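Local atomic coordinates of endoglucanase (Uncultured bacterium, PDB entry 3X17), a protein that probably hydrolyses internal beta-1,4-glucosidic bonds of cellulose, as a family 9 endoglucanase with an N-terminal Ig-like domain. Residues A[174-182]-A[256-265]; A[506-514]-A[523-531]. All coordinates share one frame; numbering follows the deposited sequence.

Contact 1. Residues A[174-182]-A[256-265]. With ZN (zinc ion), chain C.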
loop_
_atom_site.group_PDB
_atom_site.type_symbol
_atom_site.label_atom_id
_atom_site.label_comp_id
_atom_site.label_asym_id
_atom_site.label_seq_id
_atom_site.Cartn_x
_atom_site.Cartn_y
_atom_site.Cartn_z
ATOM N N TRP A 174 0.100 -1.213 15.069
ATOM C CA TRP A 174 -0.716 -2.063 14.187
ATOM C C TRP A 174 -0.156 -3.471 14.088
ATOM O O TRP A 174 1.037 -3.631 13.807
ATOM C CB TRP A 174 -0.740 -1.497 12.758
ATOM C CG TRP A 174 -1.313 -0.094 12.621
ATOM C CD1 TRP A 174 -2.531 0.342 13.051
ATOM C CD2 TRP A 174 -0.660 1.049 12.032
ATOM N NE1 TRP A 174 -2.680 1.685 12.767
ATOM C CE2 TRP A 174 -1.558 2.136 12.119
ATOM C CE3 TRP A 174 0.574 1.244 11.396
ATOM C CZ2 TRP A 174 -1.260 3.406 11.597
ATOM C CZ3 TRP A 174 0.866 2.514 10.858
ATOM C CH2 TRP A 174 -0.051 3.576 10.979
ATOM N N HIS A 175 -1.023 -4.486 14.182
ATOM C CA HIS A 175 -0.663 -5.807 13.654
ATOM C C HIS A 175 -0.232 -5.645 12.202
ATOM O O HIS A 175 -0.899 -4.940 11.434
ATOM C CB HIS A 175 -1.831 -6.790 13.742
ATOM C CG HIS A 175 -2.267 -7.082 15.137
ATOM N ND1 HIS A 175 -3.584 -7.317 15.466
ATOM C CD2 HIS A 175 -1.576 -7.102 16.308
ATOM C CE1 HIS A 175 -3.678 -7.538 16.769
ATOM N NE2 HIS A 175 -2.472 -7.416 17.299
ATOM N N ASP A 176 0.905 -6.244 11.853
ATOM C CA ASP A 176 1.610 -5.912 10.610
ATOM C C ASP A 176 0.824 -6.396 9.407
ATOM O O ASP A 176 0.876 -5.794 8.331
ATOM C CB ASP A 176 3.008 -6.545 10.578
ATOM C CG ASP A 176 3.855 -6.059 9.382
ATOM O OD1 ASP A 176 4.141 -4.852 9.349
ATOM O OD2 ASP A 176 4.239 -6.876 8.491
ATOM N N ALA A 177 0.169 -7.541 9.551
ATOM C CA ALA A 177 -0.274 -8.294 8.388
ATOM C C ALA A 177 -1.310 -9.312 8.798
ATOM O O ALA A 177 -2.282 -8.968 9.453
ATOM C CB ALA A 177 0.928 -8.971 7.722
ATOM N N GLY A 178 -1.096 -10.576 8.443
ATOM C CA GLY A 178 -1.900 -11.650 9.005
ATOM C C GLY A 178 -1.340 -12.283 10.279
ATOM O O GLY A 178 -1.943 -13.208 10.837
ATOM N N ASP A 179 -0.141 -11.865 10.673
ATOM C CA ASP A 179 0.364 -12.171 11.999
ATOM C C ASP A 179 0.106 -10.987 12.910
ATOM O O ASP A 179 -0.641 -10.048 12.559
ATOM C CB ASP A 179 1.872 -12.464 11.959
ATOM C CG ASP A 179 2.679 -11.266 11.488
ATOM O OD1 ASP A 179 2.217 -10.599 10.544
ATOM O OD2 ASP A 179 3.747 -10.983 12.068
ATOM N N TYR A 180 0.734 -11.021 14.079
ATOM C CA TYR A 180 0.502 -9.993 15.092
ATOM C C TYR A 180 1.786 -9.282 15.475
ATOM O O TYR A 180 1.783 -8.408 16.356
ATOM C CB TYR A 180 -0.154 -10.592 16.353
ATOM C CG TYR A 180 -1.495 -11.255 16.094
ATOM C CD1 TYR A 180 -2.480 -10.612 15.341
ATOM C CD2 TYR A 180 -1.794 -12.506 16.626
ATOM C CE1 TYR A 180 -3.710 -11.211 15.095
ATOM C CE2 TYR A 180 -3.046 -13.086 16.422
ATOM C CZ TYR A 180 -3.990 -12.445 15.651
ATOM O OH TYR A 180 -5.227 -13.044 15.407
ATOM N N GLY A 181 2.865 -9.584 14.760
ATOM C CA GLY A 181 4.107 -8.836 14.920
ATOM C C GLY A 181 3.939 -7.365 14.573
ATOM O O GLY A 181 3.033 -6.983 13.846
ATOM N N LYS A 182 4.737 -6.517 15.207
ATOM C CA LYS A 182 4.695 -5.088 14.940
ATOM C C LYS A 182 6.109 -4.672 14.564
ATOM O O LYS A 182 7.071 -5.104 15.173
ATOM C CB LYS A 182 4.237 -4.335 16.181
ATOM C CG LYS A 182 2.901 -4.881 16.769
ATOM C CD LYS A 182 2.356 -3.996 17.883
ATOM C CE LYS A 182 3.311 -3.901 19.067
ATOM N NZ LYS A 182 2.592 -3.372 20.301
ATOM N N ILE A 256 -5.134 -18.270 15.605
ATOM C CA ILE A 256 -5.931 -17.983 16.784
ATOM C C ILE A 256 -6.143 -16.475 16.882
ATOM O O ILE A 256 -5.432 -15.703 16.222
ATOM C CB ILE A 256 -5.196 -18.456 18.070
ATOM C CG1 ILE A 256 -4.057 -17.485 18.406
ATOM C CG2 ILE A 256 -4.731 -19.908 17.936
ATOM C CD1 ILE A 256 -2.864 -18.074 19.167
ATOM N N ARG A 257 -7.052 -16.065 17.763
ATOM C CA ARG A 257 -7.268 -14.653 18.099
ATOM C C ARG A 257 -6.047 -14.028 18.768
ATOM O O ARG A 257 -5.263 -14.728 19.411
ATOM C CB ARG A 257 -8.458 -14.491 19.048
ATOM C CG ARG A 257 -9.791 -14.895 18.462
ATOM C CD ARG A 257 -10.760 -15.357 19.566
ATOM N NE ARG A 257 -11.936 -16.004 18.990
ATOM C CZ ARG A 257 -12.893 -15.350 18.334
ATOM N NH1 ARG A 257 -12.811 -14.036 18.198
ATOM N NH2 ARG A 257 -13.921 -16.012 17.803
ATOM N N PRO A 258 -5.947 -12.686 18.709
ATOM C CA PRO A 258 -4.760 -12.025 19.251
ATOM C C PRO A 258 -4.706 -12.095 20.773
ATOM O O PRO A 258 -3.614 -12.065 21.338
ATOM C CB PRO A 258 -4.909 -10.573 18.783
ATOM C CG PRO A 258 -6.328 -10.388 18.495
ATOM C CD PRO A 258 -6.863 -11.738 18.047
ATOM N N GLU A 259 -5.870 -12.136 21.424
ATOM C CA GLU A 259 -5.917 -12.236 22.885
ATOM C C GLU A 259 -5.555 -13.632 23.353
ATOM O O GLU A 259 -5.229 -13.824 24.508
ATOM C CB GLU A 259 -7.297 -11.880 23.453
ATOM C CG GLU A 259 -8.154 -10.987 22.585
ATOM C CD GLU A 259 -8.880 -11.757 21.498
ATOM O OE1 GLU A 259 -8.256 -11.927 20.443
ATOM O OE2 GLU A 259 -10.064 -12.139 21.671
ATOM N N GLN A 260 -5.640 -14.611 22.463
ATOM C CA GLN A 260 -5.126 -15.937 22.791
ATOM C C GLN A 260 -3.605 -16.054 22.615
ATOM O O GLN A 260 -3.000 -17.041 23.061
ATOM C CB GLN A 260 -5.863 -17.019 22.009
ATOM C CG GLN A 260 -7.363 -17.058 22.304
ATOM C CD GLN A 260 -8.115 -18.098 21.467
ATOM O OE1 GLN A 260 -9.022 -18.760 21.968
ATOM N NE2 GLN A 260 -7.768 -18.212 20.176
ATOM N N ASP A 261 -2.987 -15.058 21.964
ATOM C CA ASP A 261 -1.559 -15.142 21.652
ATOM C C ASP A 261 -0.804 -14.595 22.839
ATOM O O ASP A 261 -0.510 -13.403 22.913
ATOM C CB ASP A 261 -1.204 -14.360 20.376
ATOM C CG ASP A 261 0.284 -14.450 20.028
ATOM O OD1 ASP A 261 0.850 -15.551 20.112
ATOM O OD2 ASP A 261 0.889 -13.424 19.636
ATOM N N VAL A 262 -0.594 -15.451 23.826
ATOM C CA VAL A 262 -0.286 -14.989 25.168
ATOM C C VAL A 262 1.197 -15.250 25.480
ATOM O O VAL A 262 1.711 -14.852 26.524
ATOM C CB VAL A 262 -1.283 -15.639 26.181
ATOM C CG1 VAL A 262 -0.740 -16.938 26.775
ATOM C CG2 VAL A 262 -1.720 -14.648 27.226
ATOM N N GLN A 263 1.920 -15.776 24.493
ATOM C CA GLN A 263 3.370 -15.895 24.606
ATOM C C GLN A 263 4.046 -14.549 24.954
ATOM O O GLN A 263 3.509 -13.478 24.682
ATOM C CB GLN A 263 3.972 -16.499 23.337
ATOM C CG GLN A 263 3.807 -15.606 22.101
ATOM C CD GLN A 263 4.551 -16.134 20.903
ATOM O OE1 GLN A 263 5.714 -16.532 21.000
ATOM N NE2 GLN A 263 3.888 -16.136 19.749
ATOM N N ARG A 264 5.208 -14.612 25.594
ATOM C CA ARG A 264 5.922 -13.404 25.918
ATOM C C ARG A 264 6.357 -12.783 24.592
ATOM O O ARG A 264 6.664 -13.515 23.636
ATOM C CB ARG A 264 7.145 -13.739 26.762
ATOM C CG ARG A 264 8.075 -12.556 26.984
ATOM C CD ARG A 264 8.985 -12.800 28.157
ATOM N NE ARG A 264 8.244 -12.623 29.389
ATOM C CZ ARG A 264 8.797 -12.285 30.545
ATOM N NH1 ARG A 264 10.106 -12.105 30.634
ATOM N NH2 ARG A 264 8.033 -12.129 31.606
ATOM N N ARG A 265 6.322 -11.451 24.508
ATOM C CA ARG A 265 6.768 -10.759 23.296
ATOM C C ARG A 265 7.968 -9.874 23.579
ATOM O O ARG A 265 8.033 -9.230 24.625
ATOM C CB ARG A 265 5.639 -9.934 22.683
ATOM C CG ARG A 265 4.380 -10.756 22.433
ATOM C CD ARG A 265 3.891 -10.615 21.010
ATOM N NE ARG A 265 3.364 -9.272 20.727
ATOM C CZ ARG A 265 2.812 -8.960 19.560
ATOM N NH1 ARG A 265 2.742 -9.885 18.615
ATOM N NH2 ARG A 265 2.277 -7.775 19.354
HETATM ZN ZN ZN C . -1.949 -7.322 19.294
#

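Contact 2. Residues A[506-514]-A[523-531]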
loop_
_atom_site.group_PDB
_atom_site.type_symbol
_atom_site.label_atom_id
_atom_site.label_comp_id
_atom_site.label_asym_id
_atom_site.label_seq_id
_atom_site.Cartn_x
_atom_site.Cartn_y
_atom_site.Cartn_z
ATOM N N LEU A 506 -8.720 -4.888 3.285
ATOM C CA LEU A 506 -7.286 -5.287 3.275
ATOM C C LEU A 506 -6.865 -5.793 1.897
ATOM O O LEU A 506 -7.455 -6.739 1.361
ATOM C CB LEU A 506 -7.000 -6.371 4.325
ATOM C CG LEU A 506 -7.353 -6.094 5.780
ATOM C CD1 LEU A 506 -7.367 -7.418 6.556
ATOM C CD2 LEU A 506 -6.322 -5.143 6.389
ATOM N N LEU A 507 -5.786 -5.223 1.371
ATOM C CA LEU A 507 -5.205 -5.697 0.126
ATOM C C LEU A 507 -4.239 -6.874 0.372
ATOM O O LEU A 507 -3.214 -6.711 1.048
ATOM C CB LEU A 507 -4.449 -4.544 -0.550
ATOM C CG LEU A 507 -3.609 -4.813 -1.805
ATOM C CD1 LEU A 507 -4.481 -5.304 -2.973
ATOM C CD2 LEU A 507 -2.863 -3.551 -2.211
ATOM N N VAL A 508 -4.479 -8.001 -0.306
ATOM C CA VAL A 508 -3.539 -9.113 -0.269
ATOM C C VAL A 508 -2.379 -8.894 -1.212
ATOM O O VAL A 508 -2.481 -8.126 -2.159
ATOM C CB VAL A 508 -4.205 -10.490 -0.533
ATOM C CG1 VAL A 508 -5.241 -10.808 0.551
ATOM C CG2 VAL A 508 -4.823 -10.575 -1.943
ATOM N N GLY A 509 -1.245 -9.514 -0.900
ATOM C CA GLY A 509 -0.044 -9.398 -1.713
ATOM C C GLY A 509 -0.251 -9.616 -3.209
ATOM O O GLY A 509 0.347 -8.916 -4.014
ATOM N N GLY A 510 -0.938 -10.685 -3.574
ATOM C CA GLY A 510 -1.216 -10.980 -4.981
ATOM C C GLY A 510 -0.186 -11.891 -5.661
ATOM O O GLY A 510 0.705 -12.439 -5.005
ATOM N N PRO A 511 -0.247 -11.966 -7.002
ATOM C CA PRO A 511 0.535 -12.885 -7.821
ATOM C C PRO A 511 2.025 -12.799 -7.550
ATOM O O PRO A 511 2.575 -11.696 -7.363
ATOM C CB PRO A 511 0.255 -12.419 -9.257
ATOM C CG PRO A 511 -1.052 -11.748 -9.212
ATOM C CD PRO A 511 -1.336 -11.342 -7.767
ATOM N N ASN A 512 2.666 -13.968 -7.554
ATOM C CA ASN A 512 4.047 -14.117 -7.109
ATOM C C ASN A 512 4.665 -15.258 -7.902
ATOM O O ASN A 512 4.110 -16.370 -7.950
ATOM C CB ASN A 512 4.041 -14.408 -5.596
ATOM C CG ASN A 512 5.433 -14.581 -5.003
ATOM O OD1 ASN A 512 6.429 -14.673 -5.719
ATOM N ND2 ASN A 512 5.494 -14.701 -3.677
ATOM N N ASP A 513 5.760 -14.961 -8.602
ATOM C CA ASP A 513 6.452 -15.957 -9.398
ATOM C C ASP A 513 7.246 -16.930 -8.523
ATOM O O ASP A 513 7.675 -17.981 -9.003
ATOM C CB ASP A 513 7.412 -15.271 -10.391
ATOM C CG ASP A 513 6.703 -14.771 -11.658
ATOM O OD1 ASP A 513 5.892 -15.532 -12.240
ATOM O OD2 ASP A 513 6.945 -13.606 -12.051
ATOM N N HIS A 514 7.520 -16.551 -7.279
ATOM C CA HIS A 514 8.479 -17.297 -6.462
ATOM C C HIS A 514 7.832 -17.844 -5.207
ATOM O O HIS A 514 7.972 -17.263 -4.135
ATOM C CB HIS A 514 9.704 -16.438 -6.105
ATOM C CG HIS A 514 10.403 -15.861 -7.300
ATOM N ND1 HIS A 514 10.231 -14.551 -7.695
ATOM C CD2 HIS A 514 11.133 -16.453 -8.276
ATOM C CE1 HIS A 514 10.878 -14.345 -8.829
ATOM N NE2 HIS A 514 11.414 -15.488 -9.218
ATOM N N HIS A 523 6.523 -19.182 -11.501
ATOM C CA HIS A 523 6.584 -18.617 -12.846
ATOM C C HIS A 523 5.222 -18.575 -13.539
ATOM O O HIS A 523 5.147 -18.682 -14.764
ATOM C CB HIS A 523 7.622 -19.385 -13.697
ATOM C CG HIS A 523 8.969 -19.457 -13.051
ATOM N ND1 HIS A 523 9.594 -20.653 -12.767
ATOM C CD2 HIS A 523 9.728 -18.492 -12.480
ATOM C CE1 HIS A 523 10.709 -20.416 -12.100
ATOM N NE2 HIS A 523 10.824 -19.111 -11.926
ATOM N N MET A 524 4.150 -18.462 -12.754
ATOM C CA MET A 524 2.799 -18.238 -13.297
ATOM C C MET A 524 2.459 -16.744 -13.482
ATOM O O MET A 524 1.354 -16.400 -13.915
ATOM C CB MET A 524 1.745 -18.916 -12.405
ATOM C CG MET A 524 1.909 -20.427 -12.300
ATOM S SD MET A 524 1.748 -21.206 -13.930
ATOM C CE MET A 524 -0.025 -21.251 -14.092
ATOM N N GLY A 525 3.399 -15.865 -13.139
ATOM C CA GLY A 525 3.166 -14.410 -13.247
ATOM C C GLY A 525 1.837 -13.915 -12.677
ATOM O O GLY A 525 1.554 -14.121 -11.505
ATOM N N PRO A 526 1.024 -13.208 -13.494
ATOM C CA PRO A 526 -0.177 -12.569 -12.941
ATOM C C PRO A 526 -1.206 -13.608 -12.544
ATOM O O PRO A 526 -2.245 -13.278 -11.958
ATOM C CB PRO A 526 -0.701 -11.738 -14.118
ATOM C CG PRO A 526 -0.244 -12.510 -15.351
ATOM C CD PRO A 526 1.084 -13.117 -14.968
ATOM N N ARG A 527 -0.929 -14.861 -12.882
ATOM C CA ARG A 527 -1.767 -15.952 -12.445
ATOM C C ARG A 527 -1.263 -16.688 -11.214
ATOM O O ARG A 527 -1.920 -17.625 -10.755
ATOM C CB ARG A 527 -1.986 -16.947 -13.576
ATOM C CG ARG A 527 -3.095 -16.537 -14.517
ATOM C CD ARG A 527 -3.291 -17.624 -15.561
ATOM N NE ARG A 527 -4.414 -17.320 -16.423
ATOM C CZ ARG A 527 -4.313 -16.567 -17.509
ATOM N NH1 ARG A 527 -3.130 -16.105 -17.884
ATOM N NH2 ARG A 527 -5.389 -16.309 -18.231
ATOM N N GLY A 528 -0.114 -16.273 -10.679
ATOM C CA GLY A 528 0.497 -16.979 -9.542
ATOM C C GLY A 528 -0.091 -16.676 -8.169
ATOM O O GLY A 528 0.575 -16.136 -7.311
ATOM N N TYR A 529 -1.366 -16.985 -7.970
ATOM C CA TYR A 529 -2.064 -16.565 -6.740
ATOM C C TYR A 529 -3.085 -17.617 -6.364
ATOM O O TYR A 529 -3.725 -18.179 -7.239
ATOM C CB TYR A 529 -2.799 -15.232 -6.955
ATOM C CG TYR A 529 -3.901 -14.968 -5.941
ATOM C CD1 TYR A 529 -3.631 -14.285 -4.759
ATOM C CD2 TYR A 529 -5.214 -15.381 -6.180
ATOM C CE1 TYR A 529 -4.653 -14.004 -3.832
ATOM C CE2 TYR A 529 -6.241 -15.125 -5.246
ATOM C CZ TYR A 529 -5.934 -14.479 -4.050
ATOM O OH TYR A 529 -6.932 -14.206 -3.123
ATOM N N ALA A 530 -3.346 -17.777 -5.074
ATOM C CA ALA A 530 -4.382 -18.726 -4.628
ATOM C C ALA A 530 -5.146 -18.216 -3.433
ATOM O O ALA A 530 -4.561 -17.913 -2.387
ATOM C CB ALA A 530 -3.774 -20.098 -4.313
ATOM N N ASP A 531 -6.467 -18.203 -3.538
ATOM C CA ASP A 531 -7.260 -17.718 -2.416
ATOM C C ASP A 531 -7.399 -18.802 -1.341
ATOM O O ASP A 531 -8.460 -19.370 -1.155
ATOM C CB ASP A 531 -8.626 -17.206 -2.879
ATOM C CG ASP A 531 -9.441 -16.587 -1.739
ATOM O OD1 ASP A 531 -8.898 -16.429 -0.608
ATOM O OD2 ASP A 531 -10.615 -16.239 -1.991
HETATM O O HOH W 1 3.842 -18.404 -9.779
#

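Contact 1. Residues A[174-182]-A[256-265]
A single carbonyl oxygen, Tyr-180 O, takes both terminal nitrogens of Arg-265, so the guanidinium clamps it end-on. Arg-265 NH1 lies 2.9 Å and Arg-265 NH2 3.1 Å from Tyr-180 O; both come from one face of the carbonyl, NH1 standing well above its plane. Bends at chi2 and chi3 swing the guanidinium round to this oxygen, while Arg-265 NE forms a salt bridge with Asp-152, which also pairs with Lys-182 NZ and would offset the two positive charges; Lys-182 NZ bonds to Gly-172 O as well. The Tyr-180 side chain works separately. Tyr-180 OH donates to Ile-256 O, 2.8 Å away, on a lone pair in the carbonyl plane, and Pro-258 CB lies over one ring face in a CH-pi contact, 3.8 Å from the ring centroid. Proline suits this place, being a compact apolar ring whose Pro-258 CB also lies 3.8 Å from His-175 CE1. Within its own segment, Tyr-180 CD1 sits over the centre of the imidazole of His-175. An alanine in place of this tyrosine is likely to leave Ile-256 O without this donor and open a gap against Pro-258 and the imidazole. His-175 NE2 binds zinc at 2.1 Å with Cys-132, Asp-148 and His-149, and Asp-261 accepts from His-149 as a second-shell residue. The site adjoins Asp-Ala-Gly-Asp, residues 176-179, a sequence known from family 9 active sites.

Contact 2. Residues A[506-514]-A[523-531]
Two irregular loop segments, 506-514 and 523-531, are joined by two backbone bonds, Asn-512 N to Gly-528 O and His-523 N to Asp-513 O, each 3.0 Å, and the CA of Pro-511 makes a CA-H...O contact with Gly-528 O. Between these ties a water donates to Asn-512 O and accepts from Met-524 N. The carboxylate of Asp-513 adds a side-chain grip: OD1 is met by Gly-525 N at 2.7 Å, on the syn side and 27° out of the carboxylate plane, while OD2 accepts from Phe-431 N, so each oxygen has a backbone N-H partner. Asn-512 OD1 accepts from His-514 N (2.7 Å), forming an Asx turn, and Gly-528 centres an inverse gamma turn; these turns lie in the long connection between helices 494-499 and 543-558 of the (alpha/alpha)6 barrel. Glycine suits position 528 because a side chain there would run into Asn-512 O. The Pro-511 ring presses on the facing chain, CG 3.4 Å from Pro-526 O. Farther along, Tyr-529 extends with CG anti to its N (chi1 160°), which carries CE1 to Val-508 CG2 (3.9 Å); these two side chains cross at about a right angle, and the tyrosine hydroxyl bonds to Asn-539.

How the contacts relate
Contacts 1 and 2 follow one another along the chain within the family 9 catalytic domain, with centres 24 Å apart and nearest atoms about 6 Å apart, so they do not touch. Helix 494-499 connects them indirectly: Arg-494 and Leu-495 pack on Tyr-180 of contact 1, and the loop holding both segments of contact 2 follows that helix. Helix 543-558 receives Trp-174 and Asp-176 through Ile-543 and Leu-507 through Tyr-545 and Leu-549. Asp-176 and Asp-179 belong to the Asp-Ala-Gly-Asp sequence found in family 9 active sites; Glu-540, touched by Ala-177 and backbone-bonded to Gly-509, probably links contact 2 to that region. Contact 2 contributes no zinc ligand.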